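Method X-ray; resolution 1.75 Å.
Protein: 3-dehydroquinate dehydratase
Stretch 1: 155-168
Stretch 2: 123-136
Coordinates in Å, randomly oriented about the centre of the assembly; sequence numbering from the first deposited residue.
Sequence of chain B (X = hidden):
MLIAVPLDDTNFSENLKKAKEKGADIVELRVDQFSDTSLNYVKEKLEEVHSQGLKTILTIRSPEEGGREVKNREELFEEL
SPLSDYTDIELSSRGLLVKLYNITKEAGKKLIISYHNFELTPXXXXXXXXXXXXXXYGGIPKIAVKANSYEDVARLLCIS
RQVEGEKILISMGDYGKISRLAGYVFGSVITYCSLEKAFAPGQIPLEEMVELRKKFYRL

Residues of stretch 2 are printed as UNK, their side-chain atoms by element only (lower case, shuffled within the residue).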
ATOM      1  N   ARG B 155      -8.545 -15.228  15.545  1.00  9.93           N
ATOM      2  CA  ARG B 155      -7.150 -14.797  15.497  1.00 11.40           C
ATOM      3  C   ARG B 155      -7.005 -13.277  15.551  1.00 10.07           C
ATOM      4  O   ARG B 155      -6.219 -12.751  16.338  1.00  9.41           O
ATOM      5  CB  ARG B 155      -6.480 -15.359  14.235  1.00 12.74           C
ATOM      6  CG  ARG B 155      -4.961 -15.224  14.206  1.00 14.03           C
ATOM      7  CD  ARG B 155      -4.355 -16.196  13.193  1.00 14.78           C
ATOM      8  NE  ARG B 155      -4.824 -15.953  11.830  1.00 13.92           N
ATOM      9  CZ  ARG B 155      -4.404 -14.956  11.054  1.00 13.25           C
ATOM     10  NH1 ARG B 155      -4.893 -14.818   9.827  1.00 14.09           N
ATOM     11  NH2 ARG B 155      -3.498 -14.096  11.502  1.00 13.52           N
ATOM     12  N   LEU B 156      -7.763 -12.569  14.719  1.00 10.72           N
ATOM     13  CA  LEU B 156      -7.694 -11.110  14.714  1.00  9.64           C
ATOM     14  C   LEU B 156      -8.006 -10.558  16.101  1.00  9.78           C
ATOM     15  O   LEU B 156      -7.297  -9.689  16.613  1.00 11.91           O
ATOM     16  CB  LEU B 156      -8.696 -10.518  13.714  1.00  9.14           C
ATOM     17  CG  LEU B 156      -8.839  -8.986  13.777  1.00  8.61           C
ATOM     18  CD1 LEU B 156      -7.516  -8.338  13.377  1.00  8.36           C
ATOM     19  CD2 LEU B 156      -9.968  -8.514  12.860  1.00  6.38           C
ATOM     20  N   LEU B 157      -9.070 -11.068  16.712  1.00  9.20           N
ATOM     21  CA  LEU B 157      -9.475 -10.587  18.031  1.00  9.82           C
ATOM     22  C   LEU B 157      -8.462 -10.906  19.119  1.00 10.51           C
ATOM     23  O   LEU B 157      -8.123 -10.046  19.937  1.00 12.41           O
ATOM     24  CB  LEU B 157     -10.843 -11.168  18.399  1.00  9.95           C
ATOM     25  CG  LEU B 157     -11.984 -10.731  17.474  1.00 10.63           C
ATOM     26  CD1 LEU B 157     -13.232 -11.552  17.751  1.00 12.50           C
ATOM     27  CD2 LEU B 157     -12.265  -9.246  17.677  1.00 13.93           C
ATOM     28  N   CYS B 158      -7.967 -12.135  19.126  1.00 11.03           N
ATOM     29  CA  CYS B 158      -6.999 -12.542  20.136  1.00 12.24           C
ATOM     30  C   CYS B 158      -5.632 -11.882  20.010  1.00 12.63           C
ATOM     31  O   CYS B 158      -5.027 -11.498  21.014  1.00  9.97           O
ATOM     32  CB  CYS B 158      -6.845 -14.058  20.117  1.00 15.09           C
ATOM     33  SG  CYS B 158      -8.359 -14.875  20.638  1.00 20.06           S
ATOM     34  N   ILE B 159      -5.143 -11.751  18.783  1.00 11.51           N
ATOM     35  CA  ILE B 159      -3.839 -11.141  18.570  1.00 11.85           C
ATOM     36  C   ILE B 159      -3.862  -9.651  18.902  1.00 13.36           C
ATOM     37  O   ILE B 159      -2.859  -9.087  19.348  1.00 13.35           O
ATOM     38  CB  ILE B 159      -3.378 -11.349  17.113  1.00 11.51           C
ATOM     39  CG1 ILE B 159      -3.159 -12.842  16.853  1.00 11.46           C
ATOM     40  CG2 ILE B 159      -2.102 -10.564  16.836  1.00 10.87           C
ATOM     41  CD1 ILE B 159      -2.098 -13.481  17.720  1.00 13.93           C
ATOM     42  N   SER B 160      -5.013  -9.015  18.713  1.00 13.13           N
ATOM     43  CA  SER B 160      -5.125  -7.591  18.996  1.00 13.98           C
ATOM     44  C   SER B 160      -4.862  -7.267  20.465  1.00 14.34           C
ATOM     45  O   SER B 160      -4.455  -6.153  20.788  1.00 15.18           O
ATOM     46  CB  SER B 160      -6.509  -7.071  18.592  1.00 15.39           C
ATOM     47  OG  SER B 160      -7.487  -7.425  19.554  1.00 19.90           O
ATOM     48  N   ARG B 161      -5.084  -8.235  21.354  1.00 15.46           N
ATOM     49  CA  ARG B 161      -4.865  -8.017  22.785  1.00 15.67           C
ATOM     50  C   ARG B 161      -3.384  -7.899  23.144  1.00 16.41           C
ATOM     51  O   ARG B 161      -3.035  -7.414  24.223  1.00 16.02           O
ATOM     52  CB  ARG B 161      -5.487  -9.152  23.604  1.00 17.83           C
ATOM     53  CG  ARG B 161      -6.990  -9.291  23.420  1.00 21.31           C
ATOM     54  CD  ARG B 161      -7.550 -10.480  24.190  1.00 22.82           C
ATOM     55  NE  ARG B 161      -7.464 -10.309  25.637  1.00 23.49           N
ATOM     56  CZ  ARG B 161      -6.747 -11.086  26.441  1.00 23.33           C
ATOM     57  NH1 ARG B 161      -6.046 -12.095  25.937  1.00 23.24           N
ATOM     58  NH2 ARG B 161      -6.735 -10.858  27.747  1.00 23.13           N
ATOM     59  N   GLN B 162      -2.516  -8.334  22.236  1.00 15.96           N
ATOM     60  CA  GLN B 162      -1.076  -8.285  22.471  1.00 16.80           C
ATOM     61  C   GLN B 162      -0.505  -6.872  22.320  1.00 17.60           C
ATOM     62  O   GLN B 162       0.663  -6.613  22.633  1.00 15.78           O
ATOM     63  CB  GLN B 162      -0.387  -9.275  21.534  1.00 16.95           C
ATOM     64  CG  GLN B 162      -1.032 -10.656  21.630  1.00 16.67           C
ATOM     65  CD  GLN B 162      -0.342 -11.712  20.799  1.00 17.66           C
ATOM     66  OE1 GLN B 162       0.252 -11.417  19.765  1.00 17.71           O
ATOM     67  NE2 GLN B 162      -0.441 -12.962  21.239  1.00 17.76           N
ATOM     68  N   VAL B 163      -1.338  -5.960  21.831  1.00 16.12           N
ATOM     69  CA  VAL B 163      -0.945  -4.565  21.682  1.00 15.53           C
ATOM     70  C   VAL B 163      -2.048  -3.779  22.387  1.00 17.05           C
ATOM     71  O   VAL B 163      -3.101  -3.499  21.811  1.00 12.95           O
ATOM     72  CB  VAL B 163      -0.862  -4.130  20.202  1.00 15.72           C
ATOM     73  CG1 VAL B 163      -0.270  -2.721  20.109  1.00 15.58           C
ATOM     74  CG2 VAL B 163      -0.016  -5.118  19.415  1.00 17.36           C
ATOM     75  N   GLU B 164      -1.792  -3.439  23.645  1.00 19.39           N
ATOM     76  CA  GLU B 164      -2.754  -2.724  24.476  1.00 22.78           C
ATOM     77  C   GLU B 164      -3.178  -1.346  23.979  1.00 23.21           C
ATOM     78  O   GLU B 164      -2.380  -0.599  23.411  1.00 23.78           O
ATOM     79  CB  GLU B 164      -2.199  -2.604  25.895  1.00 25.61           C
ATOM     80  CG  GLU B 164      -3.012  -1.710  26.814  1.00 30.17           C
ATOM     81  CD  GLU B 164      -2.424  -1.632  28.206  1.00 32.10           C
ATOM     82  OE1 GLU B 164      -1.214  -1.340  28.324  1.00 32.50           O
ATOM     83  OE2 GLU B 164      -3.173  -1.861  29.181  1.00 34.44           O
ATOM     84  N   GLY B 165      -4.447  -1.016  24.207  1.00 23.25           N
ATOM     85  CA  GLY B 165      -4.961   0.276  23.800  1.00 23.43           C
ATOM     86  C   GLY B 165      -6.306   0.181  23.115  1.00 23.72           C
ATOM     87  O   GLY B 165      -6.703  -0.891  22.658  1.00 23.95           O
ATOM     88  N   GLU B 166      -7.031   1.293  23.056  1.00 23.08           N
ATOM     89  CA  GLU B 166      -8.312   1.261  22.381  1.00 21.89           C
ATOM     90  C   GLU B 166      -7.993   1.188  20.899  1.00 19.03           C
ATOM     91  O   GLU B 166      -7.002   1.757  20.428  1.00 15.88           O
ATOM     92  CB  GLU B 166      -9.160   2.491  22.714  1.00 27.01           C
ATOM     93  CG  GLU B 166      -8.572   3.830  22.343  1.00 30.67           C
ATOM     94  CD  GLU B 166      -9.455   4.968  22.818  1.00 32.78           C
ATOM     95  OE1 GLU B 166      -9.758   5.011  24.031  1.00 36.28           O
ATOM     96  OE2 GLU B 166      -9.851   5.816  21.991  1.00 33.35           O
ATOM     97  N   LYS B 167      -8.826   0.466  20.168  1.00 14.66           N
ATOM     98  CA  LYS B 167      -8.612   0.270  18.746  1.00 11.99           C
ATOM     99  C   LYS B 167      -9.959  -0.001  18.109  1.00 10.30           C
ATOM    100  O   LYS B 167     -10.988   0.063  18.780  1.00  8.84           O
ATOM    101  CB  LYS B 167      -7.692  -0.938  18.545  1.00 11.96           C
ATOM    102  CG  LYS B 167      -8.133  -2.174  19.349  1.00 13.89           C
ATOM    103  CD  LYS B 167      -7.113  -3.312  19.262  1.00 16.22           C
ATOM    104  CE  LYS B 167      -5.802  -3.005  19.979  1.00 13.87           C
ATOM    105  NZ  LYS B 167      -5.882  -3.177  21.467  1.00 15.95           N
ATOM    106  N   ILE B 168      -9.946  -0.297  16.816  1.00 10.39           N
ATOM    107  CA  ILE B 168     -11.163  -0.613  16.072  1.00 10.06           C
ATOM    108  C   ILE B 168     -10.841  -1.874  15.290  1.00 10.57           C
ATOM    109  O   ILE B 168      -9.932  -1.883  14.455  1.00 10.94           O
ATOM    110  CB  ILE B 168     -11.542   0.526  15.103  1.00 11.00           C
ATOM    111  CG1 ILE B 168     -11.888   1.784  15.907  1.00 11.79           C
ATOM    112  CG2 ILE B 168     -12.715   0.095  14.217  1.00 11.18           C
ATOM    113  CD1 ILE B 168     -11.953   3.059  15.060  1.00 12.53           C
ATOM    114  N   UNK B 123      -0.979 -12.254   8.418  1.00 14.07           N
ATOM    115  CA  UNK B 123      -0.260 -12.932   9.501  1.00 13.96           C
ATOM    116  C   UNK B 123      -0.236 -12.079  10.760  1.00 13.08           C
ATOM    117  O   UNK B 123      -0.358 -10.859  10.696  1.00 12.16           O
ATOM    118  c   UNK B 123      -0.188 -12.290   7.174  1.00 14.12           C
ATOM    119  c   UNK B 123       0.828 -13.369   7.469  1.00 16.49           C
ATOM    120  c   UNK B 123       1.131 -13.132   8.909  1.00 15.33           C
ATOM    121  N   UNK B 124      -0.061 -12.725  11.907  1.00 14.24           N
ATOM    122  CA  UNK B 124      -0.056 -12.011  13.173  1.00 14.79           C
ATOM    123  C   UNK B 124       0.904 -10.839  13.271  1.00 13.72           C
ATOM    124  O   UNK B 124       0.531  -9.799  13.803  1.00 13.15           O
ATOM    125  c   UNK B 124      -0.845 -14.071  14.406  1.00 15.73           C
ATOM    126  o   UNK B 124      -1.951 -13.923  13.881  1.00 15.86           O
ATOM    127  n   UNK B 124      -0.509 -15.168  15.070  1.00 16.35           N
ATOM    128  c   UNK B 124       0.201 -12.979  14.328  1.00 14.44           C
ATOM    129  N   UNK B 125       2.125 -10.984  12.756  1.00 14.52           N
ATOM    130  CA  UNK B 125       3.086  -9.892  12.865  1.00 15.43           C
ATOM    131  C   UNK B 125       2.609  -8.622  12.171  1.00 15.14           C
ATOM    132  O   UNK B 125       2.941  -7.515  12.600  1.00 14.01           O
ATOM    133  c   UNK B 125       5.489  -7.405   8.809  1.00 27.32           C
ATOM    134  c   UNK B 125       5.459  -8.046   7.555  1.00 25.50           C
ATOM    135  c   UNK B 125       4.469 -10.303  12.332  1.00 18.25           C
ATOM    136  c   UNK B 125       4.555 -10.479  10.852  1.00 21.00           C
ATOM    137  n   UNK B 125       4.532 -11.398   8.803  1.00 23.58           N
ATOM    138  c   UNK B 125       4.888  -9.470   9.890  1.00 24.16           C
ATOM    139  c   UNK B 125       4.867 -10.083   8.618  1.00 24.49           C
ATOM    140  c   UNK B 125       5.149  -9.377   7.440  1.00 25.89           C
ATOM    141  c   UNK B 125       4.344 -11.628  10.147  1.00 21.81           C
ATOM    142  c   UNK B 125       5.208  -8.108   9.982  1.00 25.09           C
ATOM    143  N   UNK B 126       1.829  -8.781  11.105  1.00 13.88           N
ATOM    144  CA  UNK B 126       1.288  -7.636  10.381  1.00 13.81           C
ATOM    145  C   UNK B 126       0.178  -6.997  11.216  1.00 14.09           C
ATOM    146  O   UNK B 126       0.096  -5.775  11.320  1.00 14.47           O
ATOM    147  c   UNK B 126       1.481  -8.853   6.684  1.00 18.86           C
ATOM    148  c   UNK B 126       0.730  -8.063   9.005  1.00 15.78           C
ATOM    149  c   UNK B 126       1.896  -8.436   8.083  1.00 15.46           C
ATOM    150  c   UNK B 126      -0.099  -6.939   8.395  1.00 16.12           C
ATOM    151  N   UNK B 127      -0.673  -7.826  11.815  1.00 11.47           N
ATOM    152  CA  UNK B 127      -1.743  -7.307  12.660  1.00 13.32           C
ATOM    153  C   UNK B 127      -1.133  -6.463  13.780  1.00 12.56           C
ATOM    154  O   UNK B 127      -1.561  -5.336  14.035  1.00 12.68           O
ATOM    155  c   UNK B 127      -4.061 -10.434  12.665  1.00 11.08           C
ATOM    156  c   UNK B 127      -2.563  -8.456  13.293  1.00 12.32           C
ATOM    157  c   UNK B 127      -3.338  -9.190  12.199  1.00 12.72           C
ATOM    158  c   UNK B 127      -3.504  -7.907  14.372  1.00 14.45           C
ATOM    159  N   UNK B 128      -0.115  -7.009  14.440  1.00 12.76           N
ATOM    160  CA  UNK B 128       0.537  -6.298  15.532  1.00 13.88           C
ATOM    161  C   UNK B 128       1.265  -5.035  15.080  1.00 14.33           C
ATOM    162  O   UNK B 128       1.259  -4.029  15.785  1.00 14.34           O
ATOM    163  n   UNK B 128       1.640 -11.842  17.355  1.00 16.63           N
ATOM    164  n   UNK B 128       3.561 -11.752  16.100  1.00 18.47           N
ATOM    165  n   UNK B 128       2.786  -9.853  17.122  1.00 19.27           N
ATOM    166  c   UNK B 128       2.662 -11.150  16.864  1.00 17.36           C
ATOM    167  c   UNK B 128       0.837  -8.339  17.056  1.00 15.01           C
ATOM    168  c   UNK B 128       1.515  -7.225  16.266  1.00 13.04           C
ATOM    169  c   UNK B 128       1.847  -9.081  17.929  1.00 15.82           C
ATOM    170  N   UNK B 129       1.895  -5.085  13.910  1.00 16.65           N
ATOM    171  CA  UNK B 129       2.611  -3.915  13.411  1.00 18.11           C
ATOM    172  C   UNK B 129       1.653  -2.771  13.105  1.00 17.67           C
ATOM    173  O   UNK B 129       1.950  -1.611  13.391  1.00 17.17           O
ATOM    174  c   UNK B 129       5.038  -3.432  10.423  1.00 29.31           C
ATOM    175  o   UNK B 129       5.822  -4.402  10.490  1.00 31.93           O
ATOM    176  c   UNK B 129       3.402  -4.255  12.152  1.00 21.52           C
ATOM    177  o   UNK B 129       4.892  -2.738   9.395  1.00 32.41           O
ATOM    178  c   UNK B 129       4.228  -3.082  11.647  1.00 25.70           C
ATOM    179  N   UNK B 130       0.510  -3.097  12.508  1.00 16.32           N
ATOM    180  CA  UNK B 130      -0.486  -2.081  12.183  1.00 14.85           C
ATOM    181  C   UNK B 130      -0.941  -1.397  13.462  1.00 14.79           C
ATOM    182  O   UNK B 130      -1.061  -0.173  13.519  1.00 15.84           O
ATOM    183  c   UNK B 130      -1.713  -2.706  11.466  1.00 16.44           C
ATOM    184  c   UNK B 130      -2.853  -1.697  11.385  1.00 17.30           C
ATOM    185  c   UNK B 130      -1.311  -3.155  10.067  1.00 16.53           C
ATOM    186  N   UNK B 131      -1.189  -2.191  14.496  1.00 12.49           N
ATOM    187  CA  UNK B 131      -1.622  -1.644  15.774  1.00 13.27           C
ATOM    188  C   UNK B 131      -0.536  -0.784  16.407  1.00 14.17           C
ATOM    189  O   UNK B 131      -0.799   0.331  16.861  1.00 13.34           O
ATOM    190  c   UNK B 131      -3.195  -3.611  16.265  1.00 11.80           C
ATOM    191  c   UNK B 131      -3.383  -4.794  17.205  1.00 11.54           C
ATOM    192  c   UNK B 131      -4.446  -2.735  16.237  1.00 11.55           C
ATOM    193  c   UNK B 131      -1.999  -2.779  16.725  1.00 11.48           C
ATOM    194  N   UNK B 132       0.687  -1.296  16.433  1.00 14.00           N
ATOM    195  CA  UNK B 132       1.778  -0.539  17.029  1.00 16.28           C
ATOM    196  C   UNK B 132       2.084   0.753  16.292  1.00 17.15           C
ATOM    197  O   UNK B 132       2.361   1.771  16.923  1.00 16.49           O
ATOM    198  n   UNK B 132       3.871  -4.206  19.567  1.00 24.10           N
ATOM    199  c   UNK B 132       2.897  -2.421  18.259  1.00 17.52           C
ATOM    200  c   UNK B 132       3.031  -1.411  17.136  1.00 17.41           C
ATOM    201  n   UNK B 132       3.775  -6.263  20.596  1.00 26.15           N
ATOM    202  n   UNK B 132       4.494  -6.096  18.416  1.00 25.03           N
ATOM    203  c   UNK B 132       4.055  -5.521  19.527  1.00 26.89           C
ATOM    204  c   UNK B 132       4.110  -3.300  18.448  1.00 22.11           C
ATOM    205  N   UNK B 133       2.033   0.723  14.964  1.00 18.87           N
ATOM    206  CA  UNK B 133       2.300   1.929  14.183  1.00 20.86           C
ATOM    207  C   UNK B 133       1.202   2.954  14.433  1.00 21.16           C
ATOM    208  O   UNK B 133       1.470   4.151  14.543  1.00 20.32           O
ATOM    209  c   UNK B 133       3.659   0.877  12.317  1.00 25.54           C
ATOM    210  c   UNK B 133       4.878   1.770  12.454  1.00 28.29           C
ATOM    211  o   UNK B 133       5.076   2.642  11.582  1.00 30.51           O
ATOM    212  c   UNK B 133       2.384   1.595  12.695  1.00 23.33           C
ATOM    213  o   UNK B 133       5.628   1.610  13.439  1.00 28.89           O
ATOM    214  N   UNK B 134      -0.034   2.480  14.531  1.00 20.03           N
ATOM    215  CA  UNK B 134      -1.137   3.385  14.791  1.00 19.41           C
ATOM    216  C   UNK B 134      -0.918   4.158  16.083  1.00 20.11           C
ATOM    217  O   UNK B 134      -1.145   5.366  16.141  1.00 18.84           O
ATOM    218  N   UNK B 135      -0.474   3.464  17.127  1.00 19.39           N
ATOM    219  CA  UNK B 135      -0.233   4.109  18.412  1.00 19.01           C
ATOM    220  C   UNK B 135       0.994   5.006  18.344  1.00 19.99           C
ATOM    221  O   UNK B 135       1.039   6.057  18.982  1.00 19.99           O
ATOM    222  c   UNK B 135      -0.045   3.061  19.514  1.00 19.46           C
ATOM    223  c   UNK B 135      -2.495   2.927  20.120  1.00 18.37           C
ATOM    224  c   UNK B 135      -3.627   0.824  20.378  1.00 17.93           C
ATOM    225  c   UNK B 135      -3.658   2.210  20.398  1.00 18.05           C
ATOM    226  c   UNK B 135      -1.300   2.274  19.822  1.00 17.63           C
ATOM    227  o   UNK B 135      -4.776   0.118  20.639  1.00 17.60           O
ATOM    228  c   UNK B 135      -1.294   0.877  19.812  1.00 19.05           C
ATOM    229  c   UNK B 135      -2.453   0.149  20.089  1.00 16.83           C
ATOM    230  N   UNK B 136       1.984   4.585  17.566  1.00 19.62           N
ATOM    231  CA  UNK B 136       3.213   5.349  17.403  1.00 22.06           C
ATOM    232  C   UNK B 136       2.948   6.699  16.740  1.00 21.33           C
ATOM    233  O   UNK B 136       3.623   7.682  17.044  1.00 22.22           O
ATOM    234  n   UNK B 136       7.595   5.003  14.874  1.00 36.10           N
ATOM    235  n   UNK B 136       8.616   5.800  12.972  1.00 39.66           N
ATOM    236  c   UNK B 136       6.533   4.324  15.614  1.00 31.89           C
ATOM    237  c   UNK B 136       5.484   5.289  16.172  1.00 29.01           C
ATOM    238  c   UNK B 136       4.225   4.536  16.586  1.00 22.67           C
ATOM    239  n   UNK B 136       6.613   4.699  12.812  1.00 37.31           N
ATOM    240  c   UNK B 136       7.605   5.168  13.554  1.00 36.34           C
TER

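Position 123 carries three carbons that close a ring onto its own backbone N, which defines proline. P123 sits at the N-cap, right before the helix that fills the rest of the stretch, and its CA-to-CB bond points away from stretch 1, though its backbone C lies 3.9 Å from NH2 of R155. At position 124 there are two side-chain carbons, the second bearing one oxygen and one nitrogen. The oxygen lies 2.8 Å from NH2 of R155, near the guanidinium plane, so it accepts a hydrogen bond; the residue is asparagine, N124. The same OD1 of N124 packs 3.4 Å from CG1 of I159.

Position 125 has one carbon followed by fused five- and six-membered rings holding eight carbons and one nitrogen, an indole. W125 points away and touches nothing on stretch 1. Position 126 has four carbons, forked at the first, with one arm two carbons long: isoleucine, I126, also without contact. The same four-carbon pattern, forked at the first, recurs at position 127, but here the side chain points toward stretch 1 and meets L156 and I159. This is I127; its CG2 lies 3.9 Å from CG2 of I159, and its CD1 lies 4.1 Å from CD1 of L156.

Position 128 shows three carbons, a nitrogen, and a carbon carrying two more nitrogens, the outline of arginine. From R128, NH1 donates a hydrogen bond to OE1 of Q162 at 2.8 Å, while CG packs 3.7 Å from CG2 of I159. Position 129 has three carbons, the third with two oxygens, and points away: glutamate, E129. Three carbons in all, one carrying the other two, make position 130 valine, V130, which is out of reach.

Position 131 has four carbons forked at the second, hence leucine. L131 points toward stretch 1, with CD1 3.8 Å from CA of S160 and CB 3.8 Å from CG1 of V163. Position 132 repeats the guanidinium pattern. R132 places its CG 3.7 Å from CG1 of V163, whose CG2 lies over one face of the guanidinium. Position 133, three carbons ending in two oxygens, is glutamate, E133, and position 134, with no side-chain atoms, is glycine, G134; neither touches stretch 1.

Position 135 has one carbon, then a six-carbon ring bearing an oxygen that reaches the backbone of G165 and E166: tyrosine. OH of Y135 donates to O of E166 at 2.8 Å. Position 136, again three carbons, nitrogen and a carbon with two nitrogens, is arginine; R136 is turned to its own helix, its NH1 forming a salt bridge with OE1 of E133 at 2.8 Å.

The helices cross at -53°, and the contact continues past the first helix into the loop. I159 and V163 pack against I127, R128, L131 and Y135, while polar groups of R155 and Q162 pair with N124 and R128. An ideal CB at G165 would lie 2.5 Å from CZ of Y135, and the backbone angles there would also jam it against O of E164, so glycine is called for even without the ring.

Stretch 2 (123-136) PNWIIREVLREGYR
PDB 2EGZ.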